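Local coordinates for single-strand binding protein (Thermus thermophilus, PDB 2CWA) that binds single-stranded DNA and probably recruits partner proteins to it during DNA replication, recombination and repair, at residues 34-38 with 122-127; 51-55 with 126-130. All blocks are in the same frame, centred on the assembly; numbering follows the deposited sequence.

Contact 1 (34-38 with 122-127); sequences LAGQD and PRLRAA
Residues 34-38 are extended, and strand 122-125 runs beside them in parallel, the axes 4.0 Å apart at closest and 42° apart in direction. Ala35 turns its CB toward the partner, 3.4 Å from Pro122 O and 3.7 Å from Arg123 CG. Its carbonyl starts the pairing: Leu124 N donates to Ala35 O at 3.1 Å, nearly straight. Gly36 is bridged with Leu124, CA to CA 4.2 Å. Gly36 CA touches Leu124 O at 3.2 Å in a CA-H...O contact and Ala127 CB at 3.7 Å. A side chain at Gly36 would clash with that methyl. Gln37 N donates to Leu124 O at 2.7 Å, so Gln37 and Ala35 both bond to Leu124, as in a regular parallel pair. The Gln37 side chain (chi1 p, chi2 t) brings OE1 to Arg123 NH2 at 2.8 Å and Arg123 NE at 3.2 Å, both weak hydrogen bonds. Ala126 has positive phi and psi (58°/42°), which turns the chain so that Ala127 N donates to Gln37 O at 3.1 Å. Water 1 donates to Asp38 OD2 (2.5 Å) and to Ala127 O (2.7 Å), bridging the ends of the two segments. Short strand 122-125 thus adds in parallel to barrel strand 28-39 just before strand 128-145 opens the second OB domain. Strand 28-39 also pairs with 49-59, 122-125 with 114-116 antiparallel, and Leu124 packs on Ile11 and Leu75.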
loop_
_atom_site.group_PDB
_atom_site.type_symbol
_atom_site.label_atom_id
_atom_site.label_comp_id
_atom_site.label_asym_id
_atom_site.label_seq_id
_atom_site.Cartn_x
_atom_site.Cartn_y
_atom_site.Cartn_z
ATOM N N LEU A 34 9.093 0.029 4.962
ATOM C CA LEU A 34 9.232 1.445 4.642
ATOM C C LEU A 34 8.292 2.218 5.538
ATOM O O LEU A 34 7.146 1.821 5.735
ATOM C CB LEU A 34 8.884 1.729 3.173
ATOM C CG LEU A 34 10.013 1.529 2.156
ATOM C CD1 LEU A 34 10.428 0.062 2.142
ATOM C CD2 LEU A 34 9.541 1.975 0.767
ATOM N N ALA A 35 8.786 3.322 6.074
ATOM C CA ALA A 35 7.989 4.143 6.965
ATOM C C ALA A 35 8.004 5.593 6.509
ATOM O O ALA A 35 9.049 6.131 6.133
ATOM C CB ALA A 35 8.529 4.035 8.393
ATOM N N GLY A 36 6.834 6.216 6.556
ATOM C CA GLY A 36 6.724 7.603 6.157
ATOM C C GLY A 36 5.503 8.244 6.778
ATOM O O GLY A 36 4.658 7.575 7.376
ATOM N N GLN A 37 5.415 9.557 6.652
ATOM C CA GLN A 37 4.272 10.269 7.193
ATOM C C GLN A 37 4.049 11.511 6.361
ATOM O O GLN A 37 4.935 11.947 5.622
ATOM C CB GLN A 37 4.514 10.655 8.655
ATOM C CG GLN A 37 5.653 11.630 8.865
ATOM C CD GLN A 37 5.795 12.032 10.324
ATOM O OE1 GLN A 37 5.981 11.185 11.197
ATOM N NE2 GLN A 37 5.705 13.331 10.591
ATOM N N ASP A 38 2.856 12.076 6.473
ATOM C CA ASP A 38 2.542 13.275 5.719
ATOM C C ASP A 38 1.385 13.986 6.396
ATOM O O ASP A 38 0.764 13.450 7.317
ATOM C CB ASP A 38 2.152 12.905 4.284
ATOM C CG ASP A 38 2.393 14.042 3.301
ATOM O OD1 ASP A 38 2.869 15.115 3.728
ATOM O OD2 ASP A 38 2.111 13.858 2.097
ATOM N N PRO A 122 12.853 5.249 12.428
ATOM C CA PRO A 122 12.658 6.450 11.613
ATOM C C PRO A 122 11.500 6.371 10.621
ATOM O O PRO A 122 11.190 5.304 10.089
ATOM C CB PRO A 122 14.005 6.606 10.914
ATOM C CG PRO A 122 14.424 5.193 10.695
ATOM C CD PRO A 122 14.089 4.546 12.036
ATOM N N ARG A 123 10.857 7.515 10.400
ATOM C CA ARG A 123 9.758 7.649 9.445
ATOM C C ARG A 123 10.054 8.915 8.647
ATOM O O ARG A 123 10.370 9.959 9.226
ATOM C CB ARG A 123 8.408 7.818 10.151
ATOM C CG ARG A 123 7.937 6.615 10.940
ATOM C CD ARG A 123 6.464 6.749 11.295
ATOM N NE ARG A 123 6.159 8.038 11.912
ATOM C CZ ARG A 123 5.083 8.271 12.658
ATOM N NH1 ARG A 123 4.207 7.300 12.883
ATOM N NH2 ARG A 123 4.883 9.472 13.183
ATOM N N LEU A 124 9.963 8.825 7.325
ATOM C CA LEU A 124 10.225 9.985 6.475
ATOM C C LEU A 124 9.043 10.955 6.476
ATOM O O LEU A 124 7.901 10.561 6.226
ATOM C CB LEU A 124 10.512 9.544 5.029
ATOM C CG LEU A 124 10.773 10.659 4.001
ATOM C CD1 LEU A 124 12.051 11.425 4.357
ATOM C CD2 LEU A 124 10.900 10.052 2.604
ATOM N N ARG A 125 9.321 12.226 6.756
ATOM C CA ARG A 125 8.277 13.243 6.746
ATOM C C ARG A 125 8.067 13.641 5.284
ATOM O O ARG A 125 9.016 13.638 4.505
ATOM C CB ARG A 125 8.707 14.459 7.569
ATOM C CG ARG A 125 9.108 14.106 8.998
ATOM C CD ARG A 125 9.372 15.346 9.835
ATOM N NE ARG A 125 8.144 16.087 10.099
ATOM C CZ ARG A 125 8.085 17.197 10.827
ATOM N NH1 ARG A 125 9.191 17.698 11.369
ATOM N NH2 ARG A 125 6.922 17.808 11.016
ATOM N N ALA A 126 6.832 13.972 4.918
ATOM C CA ALA A 126 6.507 14.354 3.537
ATOM C C ALA A 126 6.889 13.223 2.574
ATOM O O ALA A 126 7.429 13.461 1.488
ATOM C CB ALA A 126 7.244 15.646 3.153
ATOM N N ALA A 127 6.590 11.991 2.980
ATOM C CA ALA A 127 6.903 10.806 2.182
ATOM C C ALA A 127 5.985 10.656 0.966
ATOM O O ALA A 127 5.050 11.433 0.770
ATOM C CB ALA A 127 6.797 9.549 3.066
HETATM O O HOH W 1 4.332 14.072 0.939
#

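Contact 2 (51-55 with 126-130)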
loop_
_atom_site.group_PDB
_atom_site.type_symbol
_atom_site.label_atom_id
_atom_site.label_comp_id
_atom_site.label_asym_id
_atom_site.label_seq_id
_atom_site.Cartn_x
_atom_site.Cartn_y
_atom_site.Cartn_z
ATOM N N SER A 51 0.445 8.502 9.009
ATOM C CA SER A 51 1.737 7.834 9.078
ATOM C C SER A 51 1.525 6.393 8.636
ATOM O O SER A 51 0.410 5.875 8.710
ATOM C CB SER A 51 2.282 7.870 10.508
ATOM O OG SER A 51 1.408 7.191 11.395
ATOM N N TRP A 52 2.590 5.751 8.171
ATOM C CA TRP A 52 2.482 4.374 7.716
ATOM C C TRP A 52 3.788 3.597 7.764
ATOM O O TRP A 52 4.877 4.165 7.691
ATOM C CB TRP A 52 1.921 4.329 6.287
ATOM C CG TRP A 52 2.601 5.271 5.326
ATOM C CD1 TRP A 52 2.165 6.511 4.947
ATOM C CD2 TRP A 52 3.829 5.046 4.622
ATOM N NE1 TRP A 52 3.043 7.071 4.050
ATOM C CE2 TRP A 52 4.074 6.193 3.831
ATOM C CE3 TRP A 52 4.750 3.985 4.580
ATOM C CZ2 TRP A 52 5.199 6.311 3.007
ATOM C CZ3 TRP A 52 5.869 4.103 3.761
ATOM C CH2 TRP A 52 6.082 5.263 2.984
ATOM N N TYR A 53 3.643 2.283 7.908
ATOM C CA TYR A 53 4.749 1.337 7.938
ATOM C C TYR A 53 4.302 0.275 6.950
ATOM O O TYR A 53 3.332 -0.433 7.200
ATOM C CB TYR A 53 4.888 0.715 9.326
ATOM C CG TYR A 53 5.379 1.686 10.371
ATOM C CD1 TYR A 53 6.739 1.841 10.618
ATOM C CD2 TYR A 53 4.480 2.465 11.099
ATOM C CE1 TYR A 53 7.200 2.747 11.570
ATOM C CE2 TYR A 53 4.928 3.376 12.053
ATOM C CZ TYR A 53 6.288 3.511 12.281
ATOM O OH TYR A 53 6.736 4.417 13.214
ATOM N N HIS A 54 4.983 0.178 5.817
ATOM C CA HIS A 54 4.591 -0.802 4.818
ATOM C C HIS A 54 5.676 -1.826 4.558
ATOM O O HIS A 54 6.828 -1.475 4.319
ATOM C CB HIS A 54 4.216 -0.100 3.506
ATOM C CG HIS A 54 2.869 0.552 3.534
ATOM N ND1 HIS A 54 1.711 -0.144 3.802
ATOM C CD2 HIS A 54 2.494 1.836 3.316
ATOM C CE1 HIS A 54 0.680 0.682 3.748
ATOM N NE2 HIS A 54 1.128 1.890 3.455
ATOM N N ARG A 55 5.300 -3.097 4.623
ATOM C CA ARG A 55 6.250 -4.166 4.359
ATOM C C ARG A 55 6.278 -4.376 2.851
ATOM O O ARG A 55 5.235 -4.532 2.217
ATOM C CB ARG A 55 5.825 -5.453 5.065
ATOM C CG ARG A 55 5.911 -5.369 6.588
ATOM C CD ARG A 55 5.783 -6.744 7.238
ATOM N NE ARG A 55 4.418 -7.268 7.199
ATOM C CZ ARG A 55 3.411 -6.799 7.932
ATOM N NH1 ARG A 55 3.605 -5.786 8.770
ATOM N NH2 ARG A 55 2.207 -7.348 7.832
ATOM N N ALA A 126 6.832 13.972 4.918
ATOM C CA ALA A 126 6.507 14.354 3.537
ATOM C C ALA A 126 6.889 13.223 2.574
ATOM O O ALA A 126 7.429 13.461 1.488
ATOM C CB ALA A 126 7.244 15.646 3.153
ATOM N N ALA A 127 6.590 11.991 2.980
ATOM C CA ALA A 127 6.903 10.806 2.182
ATOM C C ALA A 127 5.985 10.656 0.966
ATOM O O ALA A 127 5.050 11.433 0.770
ATOM C CB ALA A 127 6.797 9.549 3.066
ATOM N N LEU A 128 6.267 9.649 0.145
ATOM C CA LEU A 128 5.440 9.376 -1.025
ATOM C C LEU A 128 4.738 8.046 -0.804
ATOM O O LEU A 128 5.373 7.055 -0.438
ATOM C CB LEU A 128 6.289 9.301 -2.304
ATOM C CG LEU A 128 5.496 8.858 -3.544
ATOM C CD1 LEU A 128 4.404 9.877 -3.852
ATOM C CD2 LEU A 128 6.433 8.703 -4.743
ATOM N N ASN A 129 3.427 8.043 -1.014
ATOM C CA ASN A 129 2.596 6.855 -0.856
ATOM C C ASN A 129 1.476 7.018 -1.862
ATOM O O ASN A 129 0.429 7.592 -1.560
ATOM C CB ASN A 129 2.030 6.780 0.572
ATOM C CG ASN A 129 1.174 5.545 0.804
ATOM O OD1 ASN A 129 0.854 4.802 -0.125
ATOM N ND2 ASN A 129 0.784 5.328 2.059
ATOM N N GLN A 130 1.697 6.511 -3.072
ATOM C CA GLN A 130 0.705 6.650 -4.125
ATOM C C GLN A 130 0.516 5.357 -4.910
ATOM O O GLN A 130 1.486 4.728 -5.308
ATOM C CB GLN A 130 1.146 7.765 -5.076
ATOM C CG GLN A 130 0.122 8.141 -6.131
ATOM C CD GLN A 130 0.560 9.335 -6.967
ATOM O OE1 GLN A 130 -0.233 9.906 -7.712
ATOM N NE2 GLN A 130 1.824 9.710 -6.853
#
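Strands 51-55 and 128-130 are not paired. Their axes stay 9.7 Å apart and their directions differ by 75°, and the nearest CA atoms, Trp52 and Asn129, are 8.9 Å apart. Side chains fill this gap. Trp52 and His54 alternate with residues that point out of reach, and both direct CB toward the other strand. The indole of Trp52 does most of the bridging. Its CZ2 packs on Ala127 CB at 3.6 Å and lies 3.5 Å from Leu128 O. Asn129, with chi1 t, places its ND2 over one face of the indole, 3.4 Å from Trp52 CD1. Trp52 NE1 and Asn129 ND2, 3.5 Å apart, are both donors and do not bond; the amide meets the ring nitrogen-first, steeply tilted to it. Asn129 ND2 also meets the edge of the His54 ring, 3.7 Å from His54 NE2. The polar partner of Asn129 OD1 is Leu200 N, and His54 NE2 makes a weak hydrogen bond to Leu200 O. The contact thus joins the first OB domain to the start of the second. Strand 49-59 pairs with 28-39 and 96-107, while strand 128-145 runs antiparallel to 5-22 and 193-206.

From the N terminus, strand 28-39 comes first and strand 49-59 next, paired antiparallel within the first OB domain. The chain then completes that domain and returns as strand 122-125, where contact 1 closes a loop of 83 residues. Contact 2 closes a loop of 70 between 51-55 and 126-130. The loops overlap without nesting: 51-55 lies inside the loop of contact 1, while 126-130 runs past its end. The contacts share Ala126 and Ala127 and lie about 6 Å apart, centre to centre. Backbone hydrogen bonds between the two first segments join them, and Arg123 packs on Ser51 and Tyr53. Together they tie the linker and the first strand of the second OB domain to the first.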